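KLLA0E08119p (Kluyveromyces lactis, PDB 3VA7) probably catalyses the ATP-dependent, biotin-linked carboxylation of urea to urea-1-carboxylate, this chain being the urea carboxylase part of a longer bifunctional enzyme. Local coordinates at residues F246-A251 against D351-K356; Y296-T301 against L342-N347. All blocks are in the same frame, centred on the assembly; numbering follows the deposited sequence.

Interaction 1. Residues F246-A251 against D351-K356; sequences FGKAIA and DFDNTK
The phenyl ring of Phe-352 carries Ile-250 on one face and meets the backbone N of Ala-249 at its edge, in the ring plane. The methyl CG2 of Ile-250 stands 3.7 Å from the centroid of the Phe-352 ring and 21° off the ring normal, which defines a CH-pi contact; it sits off centre, nearest Phe-352 CE2. These residues join a beta-hairpin of the biotin carboxylase region to a short 3-10 turn at 352-353. The hairpin is formed by strands 235-244 and 249-261, and Ile-250 is backbone-bonded to Met-242. At the same ring border, Lys-248 CB lies 3.7 Å from Phe-352 CD2, while Lys-248 O approaches CE2 obliquely.

With CG1 of Ile-250 anti to the backbone N (chi1 175°), CG2 is left over the ring and CD1 runs on toward the turn, 4.2 Å from Thr-355 O. Beyond the two segments, Ile-250 also packs on Met-242 and Ile-357, and Phe-352 rests on Asp-244, so the buried part of the contact continues into the sheet.

Toward solvent, the Lys-248 chain, bent at chi2 and chi4, runs roughly perpendicular to the Asp-353 side chain. Lys-248 NZ and Asp-353 OD2 form a long salt bridge of 3.5 Å, with Lys-248 CE alongside the same oxygen. Asp-351 OD1, 5.2 Å from Lys-248 NZ, may add to the negative potential around the ammonium group without touching it.

Asp-351 O takes two of the bonds that shape the turn, with Thr-355 N to Phe-352 O a third: Asn-354 N donates to Asp-351 O, as does the hydroxyl of Thr-355, with OG1 to Asp-351 O at 2.6 Å. The Thr-355 OG1 donor lies 58° out of the carbonyl plane, and Asn-354 N reaches the oxygen from the opposite face.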
loop_
_atom_site.group_PDB
_atom_site.type_symbol
_atom_site.label_atom_id
_atom_site.label_comp_id
_atom_site.label_asym_id
_atom_site.label_seq_id
_atom_site.Cartn_x
_atom_site.Cartn_y
_atom_site.Cartn_z
ATOM N N PHE A 246 33.495 40.436 14.338
ATOM C CA PHE A 246 34.566 41.381 14.599
ATOM C C PHE A 246 33.990 42.720 14.637
ATOM O O PHE A 246 34.690 43.675 14.359
ATOM C CB PHE A 246 35.659 41.333 13.516
ATOM C CG PHE A 246 36.393 40.027 13.456
ATOM C CD1 PHE A 246 37.215 39.633 14.501
ATOM C CD2 PHE A 246 36.257 39.193 12.354
ATOM C CE1 PHE A 246 37.901 38.365 14.489
ATOM C CE2 PHE A 246 36.938 37.903 12.295
ATOM C CZ PHE A 246 37.754 37.500 13.358
ATOM N N GLY A 247 32.706 42.823 14.935
ATOM C CA GLY A 247 32.102 44.142 15.104
ATOM C C GLY A 247 31.288 44.685 13.943
ATOM O O GLY A 247 30.497 45.633 14.116
ATOM N N LYS A 248 31.475 44.110 12.753
ATOM C CA LYS A 248 30.648 44.466 11.575
ATOM C C LYS A 248 29.369 43.651 11.524
ATOM O O LYS A 248 29.375 42.439 11.810
ATOM C CB LYS A 248 31.420 44.345 10.263
ATOM C CG LYS A 248 31.930 45.699 9.722
ATOM C CD LYS A 248 33.446 45.504 9.505
ATOM C CE LYS A 248 34.080 46.363 8.404
ATOM N NZ LYS A 248 35.154 45.550 7.706
ATOM N N ALA A 249 28.267 44.325 11.182
ATOM C CA ALA A 249 26.971 43.650 11.108
ATOM C C ALA A 249 26.183 44.242 9.958
ATOM O O ALA A 249 26.356 45.409 9.648
ATOM C CB ALA A 249 26.197 43.760 12.460
ATOM N N ILE A 250 25.320 43.454 9.319
ATOM C CA ILE A 250 24.562 43.951 8.148
ATOM C C ILE A 250 23.126 43.423 8.142
ATOM O O ILE A 250 22.888 42.260 8.519
ATOM C CB ILE A 250 25.320 43.658 6.848
ATOM C CG1 ILE A 250 24.511 44.048 5.628
ATOM C CG2 ILE A 250 25.700 42.171 6.766
ATOM C CD1 ILE A 250 25.411 44.252 4.414
ATOM N N ALA A 251 22.147 44.285 7.827
ATOM C CA ALA A 251 20.743 43.845 7.862
ATOM C C ALA A 251 20.386 43.443 6.441
ATOM O O ALA A 251 20.573 44.219 5.466
ATOM C CB ALA A 251 19.836 44.890 8.394
ATOM N N ASP A 351 33.286 41.511 2.206
ATOM C CA ASP A 351 33.574 42.839 2.754
ATOM C C ASP A 351 32.274 43.689 2.973
ATOM O O ASP A 351 31.725 44.251 2.031
ATOM C CB ASP A 351 34.673 43.445 1.869
ATOM C CG ASP A 351 34.561 44.910 1.670
ATOM O OD1 ASP A 351 34.175 45.616 2.636
ATOM O OD2 ASP A 351 34.916 45.330 0.525
ATOM N N PHE A 352 31.807 43.765 4.226
ATOM C CA PHE A 352 30.450 44.304 4.565
ATOM C C PHE A 352 30.162 45.754 4.129
ATOM O O PHE A 352 29.051 46.059 3.704
ATOM C CB PHE A 352 30.172 44.243 6.077
ATOM C CG PHE A 352 29.750 42.908 6.598
ATOM C CD1 PHE A 352 29.990 41.741 5.903
ATOM C CD2 PHE A 352 29.150 42.819 7.830
ATOM C CE1 PHE A 352 29.632 40.524 6.412
ATOM C CE2 PHE A 352 28.773 41.588 8.342
ATOM C CZ PHE A 352 29.018 40.440 7.627
ATOM N N ASP A 353 31.142 46.649 4.266
ATOM C CA ASP A 353 30.916 48.073 3.988
ATOM C C ASP A 353 30.712 48.317 2.494
ATOM O O ASP A 353 30.212 49.378 2.065
ATOM C CB ASP A 353 32.072 48.914 4.505
ATOM C CG ASP A 353 32.483 48.549 5.925
ATOM O OD1 ASP A 353 31.615 48.553 6.849
ATOM O OD2 ASP A 353 33.698 48.269 6.106
ATOM N N ASN A 354 31.079 47.306 1.712
ATOM C CA ASN A 354 31.023 47.385 0.266
ATOM C C ASN A 354 30.034 46.402 -0.348
ATOM O O ASN A 354 30.068 46.132 -1.545
ATOM C CB ASN A 354 32.447 47.257 -0.316
ATOM C CG ASN A 354 33.325 48.481 0.038
ATOM O OD1 ASN A 354 34.510 48.346 0.360
ATOM N ND2 ASN A 354 32.721 49.678 -0.001
ATOM N N THR A 355 29.138 45.887 0.487
ATOM C CA THR A 355 28.176 44.911 0.040
ATOM C C THR A 355 26.844 45.645 -0.153
ATOM O O THR A 355 26.298 46.211 0.784
ATOM C CB THR A 355 28.111 43.719 1.031
ATOM O OG1 THR A 355 29.442 43.269 1.303
ATOM C CG2 THR A 355 27.333 42.518 0.451
ATOM N N LYS A 356 26.366 45.675 -1.395
ATOM C CA LYS A 356 25.104 46.323 -1.749
ATOM C C LYS A 356 24.030 45.237 -1.847
ATOM O O LYS A 356 24.068 44.388 -2.752
ATOM C CB LYS A 356 25.274 47.003 -3.096
ATOM C CG LYS A 356 24.168 47.976 -3.492
ATOM C CD LYS A 356 24.474 48.614 -4.901
ATOM C CE LYS A 356 23.266 49.384 -5.522
ATOM N NZ LYS A 356 23.069 50.757 -4.939
#

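Interaction 2. Residues Y296-T301 against L342-N347; sequences YKCAGT and LRIAAN
Lys-297 NZ donates to Asn-347 OD1 at 3.0 Å, with a C=O...N angle of 160°, so the ammonium group sits almost in line with the amide C=O. One water accepts from the same Lys-297 NZ and donates to Ala-345 O, giving the lysine a second tie to the helix end. Lys-297 CG lies anti to the backbone N (chi1 -150°), which sends the chain past Ile-344 toward that end. The lysine stem and the Ile-344 side chain run antiparallel, flank to flank, with Lys-297 CG 4.0 Å from Ile-344 CG2. That methyl also lies 3.9 Å from Cys-298 N, and Cys-298 SG packs 3.9 Å from Ala-345 CB. Cutting Lys-297 back to an alanine is likely to leave Asn-347 OD1 and the bridging water without their shared donor and to uncover the flank of Ile-344.

In the next shell, Cys-298 is backbone-bonded to Gly-243, and Ile-344 rests on Met-242, so strand 235-244 supports both partners. Ala-299 N binds a glycerol, probably from the crystallisation liquor. Asn-347 is set by its backbone: at positive phi (63°) its N bonds to Ile-344 O and Asp-348 N to Arg-343 O, the Schellman motif that ends helix 337-345.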
loop_
_atom_site.group_PDB
_atom_site.type_symbol
_atom_site.label_atom_id
_atom_site.label_comp_id
_atom_site.label_asym_id
_atom_site.label_seq_id
_atom_site.Cartn_x
_atom_site.Cartn_y
_atom_site.Cartn_z
ATOM N N TYR A 296 28.778 40.137 16.895
ATOM C CA TYR A 296 28.076 38.936 16.468
ATOM C C TYR A 296 28.730 38.249 15.232
ATOM O O TYR A 296 29.187 38.923 14.303
ATOM C CB TYR A 296 26.607 39.230 16.222
ATOM C CG TYR A 296 25.765 37.970 16.136
ATOM C CD1 TYR A 296 25.002 37.548 17.232
ATOM C CD2 TYR A 296 25.697 37.219 14.931
ATOM C CE1 TYR A 296 24.216 36.406 17.151
ATOM C CE2 TYR A 296 24.903 36.086 14.833
ATOM C CZ TYR A 296 24.164 35.680 15.949
ATOM O OH TYR A 296 23.388 34.549 15.877
ATOM N N LYS A 297 28.777 36.911 15.292
ATOM C CA LYS A 297 29.304 36.064 14.235
ATOM C C LYS A 297 28.277 35.107 13.565
ATOM O O LYS A 297 27.588 34.285 14.264
ATOM C CB LYS A 297 30.484 35.260 14.745
ATOM C CG LYS A 297 31.405 34.989 13.641
ATOM C CD LYS A 297 32.589 34.200 14.068
ATOM C CE LYS A 297 33.785 34.689 13.202
ATOM N NZ LYS A 297 35.059 33.956 13.492
ATOM N N CYS A 298 28.269 35.197 12.212
ATOM C CA CYS A 298 27.413 34.453 11.289
ATOM C C CYS A 298 25.999 35.000 11.279
ATOM O O CYS A 298 25.829 36.215 11.222
ATOM C CB CYS A 298 27.428 32.917 11.531
ATOM S SG CYS A 298 29.058 32.117 11.349
ATOM N N ALA A 299 24.983 34.139 11.336
ATOM C CA ALA A 299 23.617 34.601 11.057
ATOM C C ALA A 299 22.782 34.677 12.317
ATOM O O ALA A 299 22.749 33.756 13.127
ATOM C CB ALA A 299 22.891 33.692 9.975
ATOM N N GLY A 300 22.063 35.766 12.466
ATOM C CA GLY A 300 21.140 35.837 13.555
ATOM C C GLY A 300 19.937 36.647 13.142
ATOM O O GLY A 300 20.014 37.432 12.179
ATOM N N THR A 301 18.851 36.481 13.902
ATOM C CA THR A 301 17.625 37.212 13.655
ATOM C C THR A 301 17.151 37.995 14.853
ATOM O O THR A 301 17.074 37.488 15.998
ATOM C CB THR A 301 16.475 36.263 13.216
ATOM O OG1 THR A 301 16.896 35.515 12.052
ATOM C CG2 THR A 301 15.168 37.056 12.934
ATOM N N LEU A 342 29.305 30.100 6.042
ATOM C CA LEU A 342 30.514 29.316 5.975
ATOM C C LEU A 342 31.739 30.238 5.815
ATOM O O LEU A 342 32.761 30.048 6.488
ATOM C CB LEU A 342 30.428 28.279 4.846
ATOM C CG LEU A 342 29.467 27.119 5.128
ATOM C CD1 LEU A 342 29.087 26.331 3.834
ATOM C CD2 LEU A 342 30.011 26.183 6.174
ATOM N N ARG A 343 31.616 31.231 4.941
ATOM C CA ARG A 343 32.727 32.046 4.583
ATOM C C ARG A 343 33.092 32.898 5.780
ATOM O O ARG A 343 34.293 33.070 6.068
ATOM C CB ARG A 343 32.408 32.931 3.389
ATOM C CG ARG A 343 32.300 32.224 2.016
ATOM C CD ARG A 343 32.319 33.277 0.886
ATOM N NE ARG A 343 33.277 34.344 1.238
ATOM C CZ ARG A 343 33.508 35.481 0.557
ATOM N NH1 ARG A 343 32.857 35.768 -0.586
ATOM N NH2 ARG A 343 34.404 36.353 1.046
ATOM N N ILE A 344 32.074 33.386 6.503
ATOM C CA ILE A 344 32.317 34.217 7.662
ATOM C C ILE A 344 32.999 33.418 8.756
ATOM O O ILE A 344 33.894 33.930 9.418
ATOM C CB ILE A 344 31.014 34.831 8.249
ATOM C CG1 ILE A 344 30.483 35.919 7.323
ATOM C CG2 ILE A 344 31.247 35.342 9.705
ATOM C CD1 ILE A 344 29.081 36.304 7.632
ATOM N N ALA A 345 32.542 32.185 8.946
ATOM C CA ALA A 345 33.008 31.332 10.032
ATOM C C ALA A 345 34.449 30.951 9.847
ATOM O O ALA A 345 35.066 30.472 10.822
ATOM C CB ALA A 345 32.188 30.080 10.148
ATOM N N ALA A 346 34.970 31.131 8.624
ATOM C CA ALA A 346 36.331 30.757 8.312
ATOM C C ALA A 346 37.193 32.027 8.093
ATOM O O ALA A 346 38.309 31.962 7.544
ATOM C CB ALA A 346 36.342 29.881 7.113
ATOM N N ASN A 347 36.638 33.171 8.523
ATOM C CA ASN A 347 37.297 34.500 8.544
ATOM C C ASN A 347 37.654 34.976 7.182
ATOM O O ASN A 347 38.653 35.619 6.987
ATOM C CB ASN A 347 38.565 34.567 9.441
ATOM C CG ASN A 347 38.310 34.180 10.905
ATOM O OD1 ASN A 347 37.206 34.282 11.462
ATOM N ND2 ASN A 347 39.365 33.734 11.536
HETATM O O HOH W 1 34.736 31.014 13.228
#

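From the N terminus the chain first leaves strand 235-244 through the hairpin turn into strand 249-261, the segment 246-251, then reaches 296-301 at the entry to strand 299-307. Helix 337-345 brings it back at 342-347, closing interaction 2 over 40 intervening residues; the turn at 351-356 then closes interaction 1 over 99. The smaller loop thus lies wholly within the larger, without crossing. Strand 235-244 pairs with both 249-261 and 299-307, placing both contacts on one antiparallel sheet, their centres 11 Å apart. They also touch directly: Phe-352 CZ packs 4.1 Å from Ile-344 CD1, and Phe-246 CE2 3.7 Å from Asn-347 OD1, the first joining turn to helix, the second hairpin loop to helix end.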